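PDB 3DTD: invasion-associated protein B from Bartonella henselae, which is of unknown molecular function but, as a member of the IalB family, is probably involved in invasion of host cells by the bacterium. Local coordinates for residues V58-S63 with N146-Q151; M62-N67 with V113-D118; C45-Q50 with N157-L162. One frame throughout, in Å; residues are numbered along the deposited sequence.

In the fold
Contacts 1 and 2 share strand 58-66, and contact 3 lies on its neighbour, strand 42-52, so all three use the seven-stranded antiparallel sheet. Contact 1 joins that sheet to the four-stranded one, contact 2 spans two strands of the large sheet with strand 72-78 between them, and contact 3 lays helix 155-168 on it. Met62 serves contacts 1 and 2, whose centres are about 14 Å apart. Contact 3 lies about 11 Å from contact 2 and about 16 Å from contact 1, centre to centre; Val64 O to Met47 N (2.7 Å) is a probable backbone hydrogen bond. The side chain of Val59, in contact 1, is about 5 Å from a glycerol, probably from the crystallisation liquor.

Contact 1. Residues V58-S63 with N146-Q151; sequences VVVAMS and NDLFVQ
Strand 58-63 of the seven-stranded sheet crosses strand 149-151, at the border of the four-stranded sheet, at -59°, with the segment axes 7.7 Å apart at closest approach. No hydrogen bond links them: this is face-to-face packing of two sheets. Val59 and Val60 both lie opposite Glu51 in a classic beta bulge, which lets two consecutive valines point toward the second sheet while Ala61 turns away. Val60 holds the middle. Its CG1 sits in the crowded position between backbone N and carbonyl carbon (chi1 52°) and comes within 3.7 Å of Phe149 O, a van der Waals touch on the backbone. Its CG2, anti to N, meets Val150 CG2 methyl to methyl at 4.2 Å. Val150 CG2 also receives the terminal methyl of Met62, with CE 4.4 Å away. At the other end Val59 CG1 approaches Leu148 CD1 at 4.3 Å. Phe149 leaves the backbone away from strand 58-63, and its ring stacks with His130. Beside the apolar patch, Gln151 N donates to Glu51 OE2, a polar tie between the sheets, and Leu25 of the second subunit packs on Val59 and Val60. With methyl groups meeting at loose van der Waals distances, the contact rests on hydrophobic burial and shape, and hydrogen bonds beside it, the Gln151-Glu51 one and another from Trp32 NE1 to Gln151 O, add direction.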
# COMPACT_ATOMS: atom_id res chain seq x y z
N VAL C 58 -18.11 -14.21 -12.48
CA VAL C 58 -19.14 -15.25 -12.47
C VAL C 58 -20.55 -14.66 -12.49
O VAL C 58 -20.91 -13.86 -11.63
CB VAL C 58 -18.96 -16.20 -11.25
CG1 VAL C 58 -19.97 -17.35 -11.28
CG2 VAL C 58 -17.55 -16.75 -11.20
N VAL C 59 -21.33 -15.08 -13.48
CA VAL C 59 -22.70 -14.61 -13.66
C VAL C 59 -23.70 -15.70 -13.26
O VAL C 59 -24.70 -15.44 -12.60
CB VAL C 59 -22.94 -14.15 -15.13
CG1 VAL C 59 -24.35 -13.60 -15.33
CG2 VAL C 59 -21.92 -13.09 -15.53
N VAL C 60 -23.40 -16.93 -13.67
CA VAL C 60 -24.23 -18.09 -13.35
C VAL C 60 -23.36 -19.29 -12.95
O VAL C 60 -22.28 -19.48 -13.49
CB VAL C 60 -25.28 -18.37 -14.50
CG1 VAL C 60 -24.62 -18.45 -15.85
CG2 VAL C 60 -26.10 -19.61 -14.24
N ALA C 61 -23.82 -20.06 -11.97
CA ALA C 61 -23.11 -21.24 -11.48
C ALA C 61 -24.09 -22.39 -11.21
O ALA C 61 -25.26 -22.16 -10.94
CB ALA C 61 -22.32 -20.91 -10.21
N MET C 62 -23.60 -23.62 -11.32
CA MET C 62 -24.42 -24.80 -11.08
C MET C 62 -23.61 -25.83 -10.31
O MET C 62 -22.48 -26.13 -10.69
CB MET C 62 -24.94 -25.38 -12.40
CG MET C 62 -25.73 -26.69 -12.24
SD MET C 62 -26.75 -27.14 -13.66
CE MET C 62 -28.08 -25.98 -13.43
N SER C 63 -24.17 -26.35 -9.23
CA SER C 63 -23.54 -27.40 -8.43
C SER C 63 -24.54 -28.52 -8.19
O SER C 63 -25.69 -28.27 -7.84
CB SER C 63 -23.01 -26.84 -7.11
OG SER C 63 -22.04 -27.71 -6.54
N ASN C 146 -33.23 -13.88 -20.95
CA ASN C 146 -33.30 -15.17 -21.63
C ASN C 146 -31.99 -15.65 -22.25
O ASN C 146 -31.93 -16.75 -22.81
CB ASN C 146 -34.40 -15.14 -22.71
CG ASN C 146 -35.79 -14.95 -22.13
OD1 ASN C 146 -36.08 -15.35 -21.00
ND2 ASN C 146 -36.67 -14.36 -22.93
N ASP C 147 -30.94 -14.84 -22.15
CA ASP C 147 -29.66 -15.14 -22.81
C ASP C 147 -28.64 -15.90 -21.95
O ASP C 147 -27.51 -16.15 -22.38
CB ASP C 147 -29.04 -13.86 -23.40
CG ASP C 147 -28.82 -12.76 -22.36
OD1 ASP C 147 -28.28 -11.69 -22.74
OD2 ASP C 147 -29.18 -12.93 -21.17
N LEU C 148 -29.05 -16.29 -20.74
CA LEU C 148 -28.19 -17.05 -19.84
C LEU C 148 -28.37 -18.55 -20.01
O LEU C 148 -29.45 -19.03 -20.33
CB LEU C 148 -28.46 -16.65 -18.39
CG LEU C 148 -27.59 -15.62 -17.65
CD1 LEU C 148 -27.19 -14.42 -18.50
CD2 LEU C 148 -28.33 -15.18 -16.41
N PHE C 149 -27.28 -19.29 -19.80
CA PHE C 149 -27.25 -20.74 -20.00
C PHE C 149 -26.14 -21.38 -19.18
O PHE C 149 -25.25 -20.69 -18.68
CB PHE C 149 -27.08 -21.10 -21.50
CG PHE C 149 -25.96 -20.36 -22.17
CD1 PHE C 149 -24.64 -20.81 -22.09
CD2 PHE C 149 -26.22 -19.19 -22.90
CE1 PHE C 149 -23.62 -20.12 -22.70
CE2 PHE C 149 -25.20 -18.49 -23.51
CZ PHE C 149 -23.90 -18.95 -23.40
N VAL C 150 -26.21 -22.70 -19.05
CA VAL C 150 -25.11 -23.51 -18.55
C VAL C 150 -24.69 -24.45 -19.68
O VAL C 150 -25.53 -25.14 -20.26
CB VAL C 150 -25.50 -24.30 -17.27
CG1 VAL C 150 -24.34 -25.16 -16.78
CG2 VAL C 150 -25.93 -23.35 -16.16
N GLN C 151 -23.40 -24.45 -20.03
CA GLN C 151 -22.89 -25.31 -21.08
C GLN C 151 -22.75 -26.74 -20.56
O GLN C 151 -22.25 -26.96 -19.45
CB GLN C 151 -21.55 -24.80 -21.60
CG GLN C 151 -21.60 -23.42 -22.22
CD GLN C 151 -20.24 -22.96 -22.70
OE1 GLN C 151 -19.82 -23.28 -23.81
NE2 GLN C 151 -19.55 -22.19 -21.87

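Contact 2. Residues M62-N67 with V113-D118; sequences MSVVLN and VPIVFD
Hydrophobic contact alone joins 62-67 to 113-118; no hydrogen bond crosses between them. Both strands belong to the seven-stranded sheet, and strand 72-78 runs antiparallel between them. Their own directions therefore agree roughly, at 40°, with the segment axes 9.0 Å apart, and only side chains on one face of the sheet can reach across. The aliphatic contacts converge on the Ile115 CD1 methyl. Met62, with CG anti to the backbone N (chi1 176°) and a bend at the last torsion, crosses Ile115 obliquely and sets its CE 3.7 Å from Ile115 CD1. Val64, crossing Ile115 at about a right angle, brings CG2 to 4.1 Å from the same CD1. Ile115 reaches both with CG1 placed between N and carbonyl carbon. The aromatic contacts gather along one rim of Phe117. Val64 CG2 lies near the ring plane, 4.1 Å from CE1, and Met62 CE sits at the edge too, 4.4 Å from CZ, so neither methyl lies over the face. Val72 of the intervening strand touches both Val64 and Phe117, while Leu76 touches Met62; these side chains fill in the layer between the two flanking strands. Side-chain hydrogen bonds mark the C-terminal ends of both segments. Asn67 ND2 donates to Val71 O in the turn and to Ser73 OG at the start of strand 72-78, and Asp118 N-caps helix 119-127 through OD1 and Tyr121 N. Since the methyl-ring contacts are edge-on, no CH-pi bonding over the face is involved, and four buried side chains cohere by dispersion and exclusion of water, forming part of the apolar layer on this face of the sheet.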
# COMPACT_ATOMS: atom_id res chain seq x y z
N MET C 62 -23.60 -23.62 -11.32
CA MET C 62 -24.42 -24.80 -11.08
C MET C 62 -23.61 -25.83 -10.31
O MET C 62 -22.48 -26.13 -10.69
CB MET C 62 -24.94 -25.38 -12.40
CG MET C 62 -25.73 -26.69 -12.24
SD MET C 62 -26.75 -27.14 -13.66
CE MET C 62 -28.08 -25.98 -13.43
N SER C 63 -24.17 -26.35 -9.23
CA SER C 63 -23.54 -27.40 -8.43
C SER C 63 -24.54 -28.52 -8.19
O SER C 63 -25.69 -28.27 -7.84
CB SER C 63 -23.01 -26.84 -7.11
OG SER C 63 -22.04 -27.71 -6.54
N VAL C 64 -24.09 -29.76 -8.38
CA VAL C 64 -24.99 -30.91 -8.48
C VAL C 64 -24.41 -32.17 -7.80
O VAL C 64 -23.22 -32.44 -7.90
CB VAL C 64 -25.41 -31.13 -9.97
CG1 VAL C 64 -25.27 -32.58 -10.43
CG2 VAL C 64 -26.80 -30.57 -10.23
N VAL C 65 -25.27 -32.89 -7.07
CA VAL C 65 -24.91 -34.18 -6.47
C VAL C 65 -25.80 -35.31 -6.97
O VAL C 65 -26.92 -35.07 -7.42
CB VAL C 65 -24.95 -34.15 -4.90
CG1 VAL C 65 -23.86 -33.26 -4.34
CG2 VAL C 65 -26.33 -33.74 -4.37
N LEU C 66 -25.28 -36.53 -6.90
CA LEU C 66 -26.03 -37.74 -7.21
C LEU C 66 -26.49 -38.37 -5.90
O LEU C 66 -25.67 -38.83 -5.09
CB LEU C 66 -25.14 -38.72 -7.97
CG LEU C 66 -25.67 -39.79 -8.95
CD1 LEU C 66 -24.87 -41.05 -8.74
CD2 LEU C 66 -27.17 -40.08 -8.90
N ASN C 67 -27.80 -38.39 -5.69
CA ASN C 67 -28.37 -38.96 -4.47
C ASN C 67 -28.44 -40.48 -4.51
O ASN C 67 -28.39 -41.08 -5.59
CB ASN C 67 -29.75 -38.36 -4.18
CG ASN C 67 -29.70 -36.86 -4.00
OD1 ASN C 67 -29.19 -36.36 -3.00
ND2 ASN C 67 -30.24 -36.13 -4.97
N VAL C 113 -31.11 -20.94 -6.71
CA VAL C 113 -32.26 -21.65 -7.27
C VAL C 113 -32.05 -23.16 -7.08
O VAL C 113 -31.18 -23.75 -7.72
CB VAL C 113 -32.42 -21.34 -8.79
CG1 VAL C 113 -33.65 -22.03 -9.36
CG2 VAL C 113 -32.48 -19.85 -9.05
N PRO C 114 -32.83 -23.79 -6.18
CA PRO C 114 -32.75 -25.24 -6.00
C PRO C 114 -33.31 -25.98 -7.21
O PRO C 114 -34.33 -25.58 -7.77
CB PRO C 114 -33.64 -25.50 -4.77
CG PRO C 114 -33.90 -24.18 -4.16
CD PRO C 114 -33.81 -23.18 -5.26
N ILE C 115 -32.64 -27.06 -7.59
CA ILE C 115 -33.00 -27.83 -8.77
C ILE C 115 -33.00 -29.32 -8.45
O ILE C 115 -32.13 -29.81 -7.74
CB ILE C 115 -32.06 -27.54 -9.96
CG1 ILE C 115 -30.63 -27.28 -9.46
CG2 ILE C 115 -32.57 -26.34 -10.74
CD1 ILE C 115 -29.54 -27.52 -10.46
N VAL C 116 -34.02 -30.02 -8.95
CA VAL C 116 -34.12 -31.48 -8.86
C VAL C 116 -34.41 -32.01 -10.26
O VAL C 116 -35.37 -31.58 -10.90
CB VAL C 116 -35.22 -31.93 -7.85
CG1 VAL C 116 -35.43 -33.44 -7.91
CG2 VAL C 116 -34.87 -31.52 -6.43
N PHE C 117 -33.57 -32.92 -10.74
CA PHE C 117 -33.74 -33.52 -12.06
C PHE C 117 -34.18 -34.97 -11.97
O PHE C 117 -33.51 -35.79 -11.34
CB PHE C 117 -32.43 -33.44 -12.86
CG PHE C 117 -31.87 -32.05 -13.00
CD1 PHE C 117 -30.59 -31.75 -12.55
CD2 PHE C 117 -32.62 -31.04 -13.58
CE1 PHE C 117 -30.07 -30.47 -12.69
CE2 PHE C 117 -32.11 -29.76 -13.73
CZ PHE C 117 -30.83 -29.47 -13.28
N ASP C 118 -35.31 -35.30 -12.61
CA ASP C 118 -35.74 -36.70 -12.73
C ASP C 118 -34.94 -37.46 -13.80
O ASP C 118 -34.17 -36.84 -14.54
CB ASP C 118 -37.26 -36.81 -12.96
CG ASP C 118 -37.76 -36.01 -14.16
OD1 ASP C 118 -37.19 -36.10 -15.26
OD2 ASP C 118 -38.77 -35.29 -13.99

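Contact 3. Residues C45-Q50 with N157-L162; sequences CFMHRQ and NALNRL
Helix 157-162 lies along strand 45-50, almost antiparallel to it (168°), with the segment axes 9.0 Å apart. Met47 carries the contact, reaching from the sheet to the helix along its whole side chain. With CG anti to the backbone N, it crosses Leu162 obliquely: Met47 CB lies 3.7 Å from Leu162 CD2. Farther out, Met47 CG is 3.8 Å from Ala158 CB. The chain then bends at its last torsion, chi3 134°, which lays CE alongside the same methyl, CE to Ala158 CB again being 3.8 Å. Met47 SD rests against the helix backbone, 3.8 Å from Leu159 N, in van der Waals contact. Ala158 and Leu162 stand one helical turn apart, joined by the backbone hydrogen bond from Leu162 N to Ala158 O, and so face the strand together. The other branch of Leu162 reaches back to Cys45, its CD1 4.2 Å from Cys45 CB. Cys45 is tied by a disulfide to Cys36 of the adjacent strand 32-39, and beside the contact Arg161 makes a salt bridge to Glu27. Thus the helix is seated on the sheet by apolar packing around the buried thioether of Met47, next to a covalent cross-link that fixes the two strands beneath it.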
# COMPACT_ATOMS: atom_id res chain seq x y z
N CYS C 45 -19.36 -36.20 -3.14
CA CYS C 45 -18.76 -35.66 -4.35
C CYS C 45 -19.77 -34.83 -5.12
O CYS C 45 -20.91 -35.24 -5.31
CB CYS C 45 -18.21 -36.79 -5.22
SG CYS C 45 -16.89 -37.73 -4.43
N PHE C 46 -19.34 -33.65 -5.55
CA PHE C 46 -20.21 -32.78 -6.31
C PHE C 46 -19.66 -32.40 -7.69
O PHE C 46 -18.46 -32.39 -7.92
CB PHE C 46 -20.67 -31.55 -5.50
CG PHE C 46 -19.55 -30.68 -4.99
CD1 PHE C 46 -19.16 -29.54 -5.68
CD2 PHE C 46 -18.91 -30.98 -3.78
CE1 PHE C 46 -18.14 -28.72 -5.21
CE2 PHE C 46 -17.88 -30.18 -3.30
CZ PHE C 46 -17.49 -29.04 -4.01
N MET C 47 -20.60 -32.08 -8.57
CA MET C 47 -20.37 -31.83 -9.98
C MET C 47 -20.69 -30.36 -10.20
O MET C 47 -21.80 -29.93 -9.90
CB MET C 47 -21.38 -32.67 -10.73
CG MET C 47 -21.01 -33.14 -12.09
SD MET C 47 -22.38 -34.14 -12.73
CE MET C 47 -22.43 -33.40 -14.34
N HIS C 48 -19.75 -29.58 -10.72
CA HIS C 48 -19.99 -28.14 -10.81
C HIS C 48 -19.43 -27.43 -12.04
O HIS C 48 -18.51 -27.92 -12.69
CB HIS C 48 -19.55 -27.42 -9.53
CG HIS C 48 -18.10 -27.58 -9.20
ND1 HIS C 48 -17.16 -26.62 -9.49
CD2 HIS C 48 -17.43 -28.60 -8.61
CE1 HIS C 48 -15.98 -27.03 -9.08
NE2 HIS C 48 -16.11 -28.23 -8.55
N ARG C 49 -20.03 -26.28 -12.34
CA ARG C 49 -19.72 -25.47 -13.51
C ARG C 49 -20.05 -24.00 -13.23
O ARG C 49 -21.13 -23.68 -12.72
CB ARG C 49 -20.53 -25.98 -14.71
CG ARG C 49 -20.58 -25.05 -15.92
CD ARG C 49 -19.48 -25.38 -16.90
NE ARG C 49 -19.21 -24.27 -17.81
CZ ARG C 49 -17.99 -23.81 -18.10
NH1 ARG C 49 -16.91 -24.35 -17.56
NH2 ARG C 49 -17.87 -22.79 -18.93
N GLN C 50 -19.16 -23.09 -13.54
CA GLN C 50 -19.54 -21.72 -13.56
C GLN C 50 -19.36 -21.08 -14.88
O GLN C 50 -18.56 -21.48 -15.64
CB GLN C 50 -18.89 -20.95 -12.43
CG GLN C 50 -17.47 -20.80 -12.54
CD GLN C 50 -16.85 -20.37 -11.27
OE1 GLN C 50 -15.69 -20.07 -11.23
NE2 GLN C 50 -17.61 -20.33 -10.22
N ASN C 157 -20.04 -37.45 -18.92
CA ASN C 157 -18.81 -38.06 -18.39
C ASN C 157 -18.53 -37.74 -16.93
O ASN C 157 -18.02 -38.59 -16.20
CB ASN C 157 -17.60 -37.68 -19.25
CG ASN C 157 -17.54 -38.46 -20.55
OD1 ASN C 157 -18.05 -39.58 -20.66
ND2 ASN C 157 -16.91 -37.87 -21.56
N ALA C 158 -18.87 -36.52 -16.51
CA ALA C 158 -18.78 -36.13 -15.10
C ALA C 158 -19.81 -36.86 -14.24
O ALA C 158 -19.50 -37.26 -13.12
CB ALA C 158 -18.89 -34.62 -14.94
N LEU C 159 -21.01 -37.06 -14.77
CA LEU C 159 -22.05 -37.79 -14.04
C LEU C 159 -21.72 -39.28 -13.91
O LEU C 159 -22.00 -39.88 -12.88
CB LEU C 159 -23.42 -37.58 -14.68
CG LEU C 159 -24.66 -38.14 -13.97
CD1 LEU C 159 -24.72 -37.73 -12.49
CD2 LEU C 159 -25.89 -37.68 -14.70
N ASN C 160 -21.12 -39.85 -14.95
CA ASN C 160 -20.59 -41.22 -14.92
C ASN C 160 -19.53 -41.44 -13.85
O ASN C 160 -19.48 -42.49 -13.22
CB ASN C 160 -20.00 -41.60 -16.28
CG ASN C 160 -21.07 -41.82 -17.34
OD1 ASN C 160 -22.25 -41.87 -17.03
ND2 ASN C 160 -20.65 -41.94 -18.59
N ARG C 161 -18.67 -40.43 -13.67
CA ARG C 161 -17.67 -40.41 -12.61
C ARG C 161 -18.32 -40.31 -11.22
O ARG C 161 -17.87 -40.96 -10.28
CB ARG C 161 -16.67 -39.28 -12.85
CG ARG C 161 -15.55 -39.14 -11.82
CD ARG C 161 -14.71 -40.39 -11.70
NE ARG C 161 -13.61 -40.18 -10.76
CZ ARG C 161 -13.00 -41.16 -10.09
NH1 ARG C 161 -13.37 -42.42 -10.25
NH2 ARG C 161 -12.02 -40.86 -9.26
N LEU C 162 -19.37 -39.50 -11.12
CA LEU C 162 -20.16 -39.37 -9.89
C LEU C 162 -20.84 -40.68 -9.49
O LEU C 162 -20.94 -40.99 -8.30
CB LEU C 162 -21.19 -38.24 -10.03
CG LEU C 162 -21.07 -37.03 -9.10
CD1 LEU C 162 -19.70 -36.39 -9.08
CD2 LEU C 162 -22.14 -36.02 -9.43